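Arginine 3rd transport system periplasmic binding protein (PDB 3KZG) probably binds arginine in the periplasm and delivers it to an ABC-type uptake system. Local coordinates at residues 3-9 with 43-49; 52-56 with 67-71; 93-98 with 178-184; 111-115 with 151-156. All coordinates share one frame. Residue numbers count along the deposited sequence, not the author numbering.

Contact 1 (3-9 with 43-49); sequences LNLTIGT and ATCTFEA
Residues 4-9 and 44-49 are two extended strands that run side by side in parallel. Their axes come within 4.4 Å and cross at -32°, a clear twist. The register is unbroken: Asn4 faces Thr44, and each following pair matches in turn up to Thr9 with Ala49. The CA atoms of Gly8 and Glu48 are 4.5 Å apart, those of Leu5 and Cys45 5.4 Å. Backbone bonds alternate in direction. Thr44 N donates to Leu3 O (3.1 Å) and Leu5 N to Thr44 O (3.0 Å). Thr46 N donates to Leu5 O (3.1 Å) and Ile7 N to Thr46 O (2.8 Å). Glu48 N then binds Ile7 O (2.7 Å), and Thr9 N binds Glu48 O (2.9 Å). The connection between the two strands carries helix 29-40, giving a beta-alpha-beta crossover, the basic unit of the alpha/beta lobes of periplasmic binding proteins. Leu5, Ile7, Thr9, Cys45, Phe47 and Ala49 point to one face, where Ile7, Cys45 and Phe47 touch that helix. Ile7 (chi1 m, chi2 p) brings CD1 to 3.6 Å from Cys45 SG, and its CB lies 4.0 Å from Phe47 CD1. Phe47 has chi1 m. The other face carries Asn4, Thr6, Thr44, Thr46 and Glu48. There Thr46, with chi1 p, turns OG1 back to donate to Leu5 O at 2.9 Å. Thr9 OG1 is hydrogen-bonded to Ile68 O.

Contact 2 (52-56 with 67-71); sequences FDDLF and VIASM
Residues 52-56 lead into helix 55-60, with Leu55 N bonded to Phe52 O at 3.0 Å. Residues 67-69 are extended, and the chain bends sharply at Ser70 (phi/psi 34/50). No hydrogen bond joins the two segments; the contact is apolar and buried. CA-CA distances are 7.2 Å for Leu55 to Val67 and 7.7 Å for Phe52 to Ala69. Val67 (chi1 t) points toward the helix and sets CG1 4.0 Å from Leu55 CD1. Ile68 points away, against Ile7 and Met34. Ala69 again faces the helix: its CB is 3.6 Å from Leu55 CD1. Its carbonyl O lies at the edge of the Phe52 ring, 3.5 Å from Phe52 CE1. Ser70 turns sideways, and its N is bonded to Asp30 OD2. Met71, a selenomethionine, starts sideways, but chi angles t, p, p bring its end back to residues 52-56. Its CE is 3.9 Å from Phe52 CE1 and 4.3 Å from Leu55 CD1, and its SE is 3.7 Å from Phe56 CE1. Phe52 is t and Phe56 m at chi1. Met71 SE lies beside both the Phe52 and Phe56 rings, oblique to each. This is a double Met-aromatic contact in a hydrophobic core, joining residues 52-56 to the loop that follows strand 66-67 in a periplasmic binding protein fold.

Contact 3 (93-98 with 178-184); sequences QYITTV and KKYKLIG
Strands 93-97 and 180-183 run antiparallel, with 144° between their directions and axes 4.6 Å apart at closest. Thr96 and Lys181 form a hydrogen-bonded pair: Thr96 N donates to Lys181 O at 3.1 Å, and Lys181 N to Thr96 O at 3.0 Å. Ile95 with Leu182 and Thr97 with Tyr180 are non-hydrogen-bonded pairs. Val98 N reaches Lys179 O at 2.9 Å. At the other end Ile183 N donates to Tyr94 O at 2.9 Å, and a water completes the link: it accepts from Tyr94 N (3.0 Å) and donates to Ile183 O (2.9 Å). Gln93 (chi1 t, chi2 p) turns its amide toward residues 183-184. Its NE2 donates to Gly184 O at 3.1 Å and to Tyr94 O at 3.0 Å. Gly184, at phi 75°, lies where the second strand turns a corner.

Several polar side chains have partners outside the pair: Tyr94 OH binds Glu128, Thr96 OG1 binds Asp153 O, and Tyr180 OH binds Glu169. Lys179 NZ binds Ser148 and forms a salt bridge with Glu169, while Lys181 NZ binds Ser100 O. Ile95 (chi1 t) sets CD1 3.6 Å from Tyr180 CB, and Tyr94 CB meets Ile183 CB at 3.9 Å. Strand 180-188 is outermost in the five-stranded sheet within this chain. Beside the backbone bonds, a side-chain amide and a water satisfy the carbonyls of Gly184 and Ile183 near the corner.

Contact 4 (111-115 with 151-156); sequences KKIGV and QVDASL
The shortest polar contact is from Lys112 N to the carboxylate of Asp153: OD2 accepts at 2.6 Å, almost in line (171°). Asp153 points toward the first strand with chi1 m. Its own N donates to Lys112 O at 2.9 Å, so the backbone NH and CO of Lys112 are both bound by one residue. Ala154 N also approaches Lys112 O, but this bond is weak, at 3.4 Å. Regular parallel pairing follows. Gly114 N donates to Ala154 O at 2.8 Å, and Leu156 N donates to Gly114 O at 3.1 Å. Ile113 pairs with Ala154 and Gly114 with Ser155, at CA-CA 5.1 and 4.4 Å. The axes of strands 112-115 and 154-156 approach to 4.4 Å and cross at -43°.

A side chain at Gly114 would be tight: an ideal CB would lie 3.5 Å from Val152 CG2. Val152 (chi1 m) sets CG1 3.9 Å from Gly114 N. On the side of Ile113 and Ala154, Ile113 (chi1 and chi2 m) places CD1 4.2 Å from Ala154 CB and CG2 4.2 Å from Leu156 CB. Val115 CG2 is 4.3 Å from Leu156 CB. Helix 121-127 packs on Ile113, Val115 and Leu156. Strand 133-137 pairs with the far side of 112-116, and strand 91-97 with that of 154-158. These two parallel strands thus lie inside the mixed five-stranded sheet of the second alpha/beta lobe, as in periplasmic binding proteins of this type.

Overall arrangement
The four contacts divide between two lobes. Contacts 1 and 2 come first along the chain and lie together, with centres 14 Å apart. Gly8 and Thr9 bond to Ile68, so contact 2 continues the packing of the first sheet. Contacts 3 and 4 share the five-stranded sheet, centres 11 Å apart, where strands 91-97 and 154-158 are neighbours. Contact 4 falls wholly between the two segments of contact 3 in sequence. Contact 1 is 34 Å from both, centre to centre, across the middle of the chain. Contact 2 sits nearer the middle. In this family solute typically binds between such lobes, consistent with arginine transport.

Contact 1 (3-9 with 43-49)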
# COMPACT_ATOMS: atom_id res chain seq x y z
N LEU A 3 -26.03 -22.04 15.59
CA LEU A 3 -25.07 -21.41 14.69
C LEU A 3 -23.71 -22.09 14.80
O LEU A 3 -22.72 -21.47 15.18
CB LEU A 3 -24.96 -19.91 15.00
CG LEU A 3 -25.16 -19.48 16.46
CD1 LEU A 3 -24.13 -20.14 17.36
CD2 LEU A 3 -25.05 -17.96 16.55
N ASN A 4 -23.68 -23.37 14.46
CA ASN A 4 -22.46 -24.16 14.52
C ASN A 4 -22.36 -24.98 13.24
O ASN A 4 -23.30 -25.69 12.88
CB ASN A 4 -22.49 -25.09 15.74
CG ASN A 4 -21.16 -25.76 16.02
OD1 ASN A 4 -21.00 -26.44 17.03
ND2 ASN A 4 -20.19 -25.57 15.13
N LEU A 5 -21.23 -24.87 12.56
CA LEU A 5 -21.02 -25.59 11.31
C LEU A 5 -20.04 -26.74 11.45
O LEU A 5 -19.13 -26.71 12.29
CB LEU A 5 -20.52 -24.62 10.24
CG LEU A 5 -21.42 -23.44 9.87
CD1 LEU A 5 -20.68 -22.51 8.91
CD2 LEU A 5 -22.71 -23.95 9.24
N THR A 6 -20.24 -27.76 10.62
CA THR A 6 -19.38 -28.93 10.60
C THR A 6 -18.73 -28.97 9.22
O THR A 6 -19.41 -29.18 8.21
CB THR A 6 -20.21 -30.23 10.82
OG1 THR A 6 -20.76 -30.21 12.15
CG2 THR A 6 -19.33 -31.46 10.65
N ILE A 7 -17.42 -28.75 9.18
CA ILE A 7 -16.71 -28.74 7.91
C ILE A 7 -15.84 -29.97 7.70
O ILE A 7 -15.04 -30.34 8.56
CB ILE A 7 -15.80 -27.49 7.78
CG1 ILE A 7 -16.61 -26.21 7.98
CG2 ILE A 7 -15.14 -27.47 6.40
CD1 ILE A 7 -16.93 -25.91 9.41
N GLY A 8 -15.99 -30.60 6.55
CA GLY A 8 -15.19 -31.76 6.23
C GLY A 8 -13.95 -31.30 5.49
O GLY A 8 -14.02 -30.41 4.65
N THR A 9 -12.80 -31.90 5.83
CA THR A 9 -11.53 -31.57 5.19
C THR A 9 -10.75 -32.87 5.09
O THR A 9 -11.03 -33.82 5.83
CB THR A 9 -10.73 -30.55 6.03
OG1 THR A 9 -9.55 -30.15 5.31
CG2 THR A 9 -10.33 -31.14 7.37
N ALA A 43 -20.53 -18.12 13.64
CA ALA A 43 -20.79 -19.53 13.91
C ALA A 43 -19.52 -20.26 14.35
O ALA A 43 -18.44 -20.02 13.82
CB ALA A 43 -21.36 -20.19 12.67
N THR A 44 -19.67 -21.15 15.33
CA THR A 44 -18.54 -21.93 15.80
C THR A 44 -18.16 -22.91 14.70
O THR A 44 -19.01 -23.33 13.92
CB THR A 44 -18.88 -22.69 17.10
OG1 THR A 44 -20.08 -23.45 16.91
CG2 THR A 44 -19.08 -21.71 18.25
N CYS A 45 -16.88 -23.27 14.65
CA CYS A 45 -16.37 -24.16 13.62
C CYS A 45 -15.83 -25.49 14.14
O CYS A 45 -14.99 -25.52 15.04
CB CYS A 45 -15.27 -23.44 12.83
SG CYS A 45 -14.45 -24.41 11.56
N THR A 46 -16.30 -26.59 13.56
CA THR A 46 -15.83 -27.91 13.94
C THR A 46 -15.48 -28.67 12.66
O THR A 46 -16.29 -28.73 11.73
CB THR A 46 -16.90 -28.69 14.75
OG1 THR A 46 -18.11 -28.77 13.98
CG2 THR A 46 -17.19 -27.98 16.06
N PHE A 47 -14.27 -29.22 12.62
CA PHE A 47 -13.78 -29.94 11.45
C PHE A 47 -13.93 -31.45 11.52
O PHE A 47 -13.88 -32.04 12.59
CB PHE A 47 -12.30 -29.62 11.23
CG PHE A 47 -12.03 -28.19 10.85
CD1 PHE A 47 -12.23 -27.76 9.55
CD2 PHE A 47 -11.57 -27.29 11.80
CE1 PHE A 47 -11.97 -26.44 9.20
CE2 PHE A 47 -11.31 -25.97 11.45
CZ PHE A 47 -11.52 -25.54 10.15
N GLU A 48 -14.09 -32.07 10.36
CA GLU A 48 -14.22 -33.52 10.30
C GLU A 48 -13.36 -34.00 9.13
O GLU A 48 -13.67 -33.73 7.97
CB GLU A 48 -15.68 -33.91 10.10
CG GLU A 48 -15.94 -35.39 10.31
CD GLU A 48 -17.19 -35.64 11.12
OE1 GLU A 48 -18.30 -35.33 10.62
OE2 GLU A 48 -17.07 -36.15 12.25
N ALA A 49 -12.28 -34.69 9.46
CA ALA A 49 -11.34 -35.20 8.46
C ALA A 49 -11.72 -36.55 7.86
O ALA A 49 -12.02 -37.50 8.57
CB ALA A 49 -9.94 -35.28 9.06

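Contact 2 (52-56 with 67-71)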
# COMPACT_ATOMS: atom_id res chain seq x y z
N PHE A 52 -9.53 -37.85 1.39
CA PHE A 52 -9.97 -36.99 0.29
C PHE A 52 -11.17 -37.48 -0.53
O PHE A 52 -12.20 -36.80 -0.62
CB PHE A 52 -8.80 -36.71 -0.66
CG PHE A 52 -9.12 -35.68 -1.72
CD1 PHE A 52 -9.21 -34.33 -1.39
CD2 PHE A 52 -9.39 -36.07 -3.03
CE1 PHE A 52 -9.56 -33.38 -2.35
CE2 PHE A 52 -9.74 -35.13 -4.00
CZ PHE A 52 -9.83 -33.77 -3.66
N ASP A 53 -11.05 -38.66 -1.14
CA ASP A 53 -12.12 -39.20 -1.98
C ASP A 53 -13.46 -39.41 -1.27
O ASP A 53 -14.51 -39.41 -1.92
CB ASP A 53 -11.68 -40.52 -2.60
CG ASP A 53 -12.48 -40.88 -3.83
OD1 ASP A 53 -12.49 -42.06 -4.23
OD2 ASP A 53 -13.10 -39.95 -4.41
N ASP A 54 -13.45 -39.58 0.05
CA ASP A 54 -14.69 -39.78 0.78
C ASP A 54 -15.44 -38.48 1.06
O ASP A 54 -16.60 -38.51 1.48
CB ASP A 54 -14.44 -40.51 2.11
CG ASP A 54 -14.06 -41.97 1.92
OD1 ASP A 54 -14.44 -42.58 0.90
OD2 ASP A 54 -13.39 -42.53 2.82
N LEU A 55 -14.78 -37.35 0.83
CA LEU A 55 -15.39 -36.05 1.09
C LEU A 55 -16.66 -35.81 0.28
O LEU A 55 -17.63 -35.23 0.78
CB LEU A 55 -14.38 -34.92 0.80
CG LEU A 55 -13.26 -34.73 1.82
CD1 LEU A 55 -12.27 -33.70 1.30
CD2 LEU A 55 -13.86 -34.28 3.16
N PHE A 56 -16.65 -36.26 -0.97
CA PHE A 56 -17.79 -36.10 -1.85
C PHE A 56 -19.06 -36.77 -1.31
O PHE A 56 -20.11 -36.13 -1.20
CB PHE A 56 -17.43 -36.63 -3.24
CG PHE A 56 -16.20 -35.98 -3.82
CD1 PHE A 56 -16.24 -34.66 -4.27
CD2 PHE A 56 -14.98 -36.66 -3.88
CE1 PHE A 56 -15.10 -34.03 -4.76
CE2 PHE A 56 -13.83 -36.04 -4.36
CZ PHE A 56 -13.89 -34.72 -4.80
N VAL A 67 -17.36 -28.31 2.73
CA VAL A 67 -16.10 -29.01 2.51
C VAL A 67 -15.06 -28.03 1.98
O VAL A 67 -15.34 -27.21 1.10
CB VAL A 67 -16.25 -30.16 1.49
CG1 VAL A 67 -14.87 -30.62 1.02
CG2 VAL A 67 -16.98 -31.32 2.14
N ILE A 68 -13.86 -28.10 2.55
CA ILE A 68 -12.73 -27.28 2.14
C ILE A 68 -11.50 -28.16 2.24
O ILE A 68 -11.07 -28.55 3.33
CB ILE A 68 -12.57 -26.02 3.03
CG1 ILE A 68 -11.41 -25.17 2.50
CG2 ILE A 68 -12.37 -26.41 4.49
CD1 ILE A 68 -11.27 -23.82 3.18
N ALA A 69 -10.95 -28.51 1.08
CA ALA A 69 -9.77 -29.35 1.01
C ALA A 69 -9.19 -29.16 -0.38
O ALA A 69 -9.34 -30.03 -1.24
CB ALA A 69 -10.17 -30.81 1.22
N SER A 70 -8.55 -28.02 -0.58
CA SER A 70 -7.96 -27.67 -1.88
C SER A 70 -8.85 -28.24 -2.98
O SER A 70 -8.38 -28.90 -3.90
CB SER A 70 -6.53 -28.22 -1.99
OG SER A 70 -6.47 -29.63 -1.94
N MSE A 71 -10.15 -27.97 -2.89
CA MSE A 71 -11.11 -28.46 -3.87
C MSE A 71 -11.18 -27.60 -5.12
O MSE A 71 -11.66 -26.47 -5.08
CB MSE A 71 -12.50 -28.54 -3.26
CG MSE A 71 -13.46 -29.36 -4.10
SE MSE A 71 -12.80 -31.18 -4.25
CE MSE A 71 -13.06 -31.68 -2.40

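Contact 3 (93-98 with 178-184)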
# COMPACT_ATOMS: atom_id res chain seq x y z
N GLN A 93 1.32 -29.52 -10.33
CA GLN A 93 2.77 -29.52 -10.48
C GLN A 93 3.35 -30.93 -10.48
O GLN A 93 2.98 -31.75 -9.64
CB GLN A 93 3.40 -28.71 -9.33
CG GLN A 93 4.93 -28.78 -9.24
CD GLN A 93 5.62 -28.00 -10.35
OE1 GLN A 93 5.44 -26.80 -10.48
NE2 GLN A 93 6.42 -28.70 -11.15
N TYR A 94 4.24 -31.21 -11.42
CA TYR A 94 4.87 -32.52 -11.48
C TYR A 94 6.07 -32.51 -10.54
O TYR A 94 6.85 -31.56 -10.52
CB TYR A 94 5.33 -32.85 -12.91
CG TYR A 94 4.23 -33.36 -13.82
CD1 TYR A 94 3.76 -34.67 -13.71
CD2 TYR A 94 3.66 -32.53 -14.78
CE1 TYR A 94 2.75 -35.15 -14.55
CE2 TYR A 94 2.64 -32.99 -15.62
CZ TYR A 94 2.19 -34.30 -15.50
OH TYR A 94 1.18 -34.76 -16.33
N ILE A 95 6.18 -33.57 -9.73
CA ILE A 95 7.27 -33.71 -8.78
C ILE A 95 7.80 -35.14 -8.84
O ILE A 95 7.05 -36.07 -9.11
CB ILE A 95 6.78 -33.38 -7.34
CG1 ILE A 95 7.95 -33.48 -6.36
CG2 ILE A 95 5.65 -34.33 -6.94
CD1 ILE A 95 7.61 -32.99 -4.98
N THR A 96 9.10 -35.30 -8.62
CA THR A 96 9.72 -36.62 -8.65
C THR A 96 10.91 -36.61 -7.69
O THR A 96 11.22 -35.58 -7.10
CB THR A 96 10.20 -36.99 -10.08
OG1 THR A 96 10.58 -38.37 -10.12
CG2 THR A 96 11.39 -36.13 -10.49
N THR A 97 11.58 -37.75 -7.52
CA THR A 97 12.73 -37.81 -6.63
C THR A 97 13.96 -37.25 -7.31
O THR A 97 14.13 -37.40 -8.52
CB THR A 97 13.01 -39.25 -6.16
OG1 THR A 97 13.17 -40.10 -7.31
CG2 THR A 97 11.86 -39.77 -5.31
N VAL A 98 14.83 -36.60 -6.54
CA VAL A 98 16.05 -35.99 -7.06
C VAL A 98 16.94 -36.95 -7.85
O VAL A 98 17.64 -36.54 -8.77
CB VAL A 98 16.90 -35.38 -5.93
CG1 VAL A 98 16.09 -34.31 -5.21
CG2 VAL A 98 17.34 -36.46 -4.96
N LYS A 178 18.13 -32.12 -1.07
CA LYS A 178 16.71 -32.39 -1.24
C LYS A 178 16.42 -33.82 -1.68
O LYS A 178 17.27 -34.49 -2.25
CB LYS A 178 16.11 -31.42 -2.27
CG LYS A 178 16.17 -29.96 -1.85
CD LYS A 178 15.50 -29.06 -2.87
CE LYS A 178 15.54 -27.61 -2.43
NZ LYS A 178 14.90 -26.70 -3.41
N LYS A 179 15.20 -34.27 -1.41
CA LYS A 179 14.76 -35.61 -1.79
C LYS A 179 13.91 -35.50 -3.05
O LYS A 179 13.84 -36.44 -3.85
CB LYS A 179 13.92 -36.25 -0.68
CG LYS A 179 13.25 -37.56 -1.10
CD LYS A 179 12.36 -38.13 0.00
CE LYS A 179 11.69 -39.42 -0.44
NZ LYS A 179 10.87 -40.04 0.65
N TYR A 180 13.29 -34.34 -3.23
CA TYR A 180 12.43 -34.09 -4.39
C TYR A 180 12.92 -32.97 -5.30
O TYR A 180 13.77 -32.16 -4.91
CB TYR A 180 11.01 -33.74 -3.92
CG TYR A 180 10.37 -34.78 -3.03
CD1 TYR A 180 9.96 -36.01 -3.54
CD2 TYR A 180 10.17 -34.53 -1.67
CE1 TYR A 180 9.37 -36.97 -2.72
CE2 TYR A 180 9.59 -35.48 -0.84
CZ TYR A 180 9.19 -36.70 -1.37
OH TYR A 180 8.59 -37.64 -0.55
N LYS A 181 12.37 -32.93 -6.50
CA LYS A 181 12.66 -31.90 -7.48
C LYS A 181 11.41 -31.73 -8.35
O LYS A 181 10.72 -32.71 -8.66
CB LYS A 181 13.88 -32.26 -8.36
CG LYS A 181 13.70 -33.46 -9.26
CD LYS A 181 14.88 -33.59 -10.23
CE LYS A 181 14.81 -34.86 -11.05
NZ LYS A 181 15.98 -35.00 -11.96
N LEU A 182 11.12 -30.49 -8.73
CA LEU A 182 9.95 -30.19 -9.55
C LEU A 182 10.29 -30.34 -11.02
O LEU A 182 11.39 -30.00 -11.46
CB LEU A 182 9.47 -28.77 -9.27
CG LEU A 182 9.30 -28.33 -7.82
CD1 LEU A 182 8.69 -26.93 -7.78
CD2 LEU A 182 8.43 -29.32 -7.06
N ILE A 183 9.32 -30.83 -11.79
CA ILE A 183 9.51 -31.03 -13.22
C ILE A 183 8.58 -30.09 -13.99
O ILE A 183 7.36 -30.20 -13.89
CB ILE A 183 9.19 -32.49 -13.61
CG1 ILE A 183 10.00 -33.45 -12.73
CG2 ILE A 183 9.50 -32.73 -15.08
CD1 ILE A 183 11.51 -33.26 -12.83
N GLY A 184 9.17 -29.17 -14.75
CA GLY A 184 8.39 -28.22 -15.52
C GLY A 184 7.79 -27.15 -14.63
O GLY A 184 7.95 -27.20 -13.41
O HOH W 1 4.62 -29.33 -13.73

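Contact 4 (111-115 with 151-156)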
# COMPACT_ATOMS: atom_id res chain seq x y z
N LYS A 111 6.03 -42.33 -18.98
CA LYS A 111 6.20 -42.59 -17.56
C LYS A 111 4.90 -42.90 -16.82
O LYS A 111 3.80 -42.58 -17.29
CB LYS A 111 6.87 -41.39 -16.88
CG LYS A 111 8.12 -40.89 -17.58
CD LYS A 111 9.13 -41.99 -17.81
CE LYS A 111 10.33 -41.47 -18.58
NZ LYS A 111 11.19 -42.58 -19.07
N LYS A 112 5.04 -43.55 -15.66
CA LYS A 112 3.90 -43.89 -14.83
C LYS A 112 3.75 -42.72 -13.85
O LYS A 112 4.71 -42.36 -13.16
CB LYS A 112 4.17 -45.18 -14.05
CG LYS A 112 4.59 -46.35 -14.93
CD LYS A 112 4.99 -47.56 -14.08
CE LYS A 112 3.79 -48.12 -13.34
NZ LYS A 112 2.78 -48.67 -14.28
N ILE A 113 2.56 -42.14 -13.80
CA ILE A 113 2.30 -40.99 -12.94
C ILE A 113 1.34 -41.27 -11.80
O ILE A 113 0.25 -41.79 -12.00
CB ILE A 113 1.71 -39.81 -13.76
CG1 ILE A 113 2.50 -39.61 -15.06
CG2 ILE A 113 1.71 -38.55 -12.92
CD1 ILE A 113 3.95 -39.22 -14.86
N GLY A 114 1.74 -40.89 -10.59
CA GLY A 114 0.88 -41.08 -9.43
C GLY A 114 -0.06 -39.90 -9.30
O GLY A 114 0.32 -38.76 -9.59
N VAL A 115 -1.29 -40.16 -8.87
CA VAL A 115 -2.29 -39.11 -8.71
C VAL A 115 -3.18 -39.40 -7.51
O VAL A 115 -3.39 -40.56 -7.16
CB VAL A 115 -3.16 -38.98 -9.99
CG1 VAL A 115 -4.48 -38.32 -9.67
CG2 VAL A 115 -2.41 -38.17 -11.05
N GLN A 151 7.48 -46.94 -7.50
CA GLN A 151 6.30 -47.63 -8.01
C GLN A 151 5.71 -46.78 -9.14
O GLN A 151 5.00 -47.28 -10.01
CB GLN A 151 5.27 -47.81 -6.89
CG GLN A 151 5.80 -48.53 -5.65
CD GLN A 151 6.13 -50.00 -5.87
OE1 GLN A 151 7.01 -50.34 -6.67
NE2 GLN A 151 5.42 -50.87 -5.17
N VAL A 152 5.99 -45.48 -9.08
CA VAL A 152 5.59 -44.53 -10.11
C VAL A 152 6.84 -43.70 -10.37
O VAL A 152 7.70 -43.56 -9.49
CB VAL A 152 4.42 -43.59 -9.66
CG1 VAL A 152 3.12 -44.39 -9.56
CG2 VAL A 152 4.74 -42.92 -8.34
N ASP A 153 6.96 -43.16 -11.58
CA ASP A 153 8.11 -42.35 -11.96
C ASP A 153 8.01 -40.92 -11.45
O ASP A 153 9.02 -40.26 -11.22
CB ASP A 153 8.25 -42.33 -13.48
CG ASP A 153 8.34 -43.71 -14.08
OD1 ASP A 153 9.21 -44.49 -13.64
OD2 ASP A 153 7.55 -44.02 -15.00
N ALA A 154 6.79 -40.45 -11.27
CA ALA A 154 6.55 -39.10 -10.80
C ALA A 154 5.12 -38.98 -10.32
O ALA A 154 4.32 -39.91 -10.46
CB ALA A 154 6.80 -38.11 -11.93
N SER A 155 4.80 -37.82 -9.76
CA SER A 155 3.48 -37.54 -9.23
C SER A 155 3.01 -36.15 -9.64
O SER A 155 3.80 -35.21 -9.70
CB SER A 155 3.52 -37.66 -7.71
OG SER A 155 2.32 -37.20 -7.12
N LEU A 156 1.71 -36.03 -9.93
CA LEU A 156 1.11 -34.74 -10.29
C LEU A 156 0.18 -34.43 -9.13
O LEU A 156 -0.76 -35.17 -8.87
CB LEU A 156 0.32 -34.85 -11.60
CG LEU A 156 -0.38 -33.57 -12.07
CD1 LEU A 156 0.63 -32.44 -12.20
CD2 LEU A 156 -1.07 -33.81 -13.41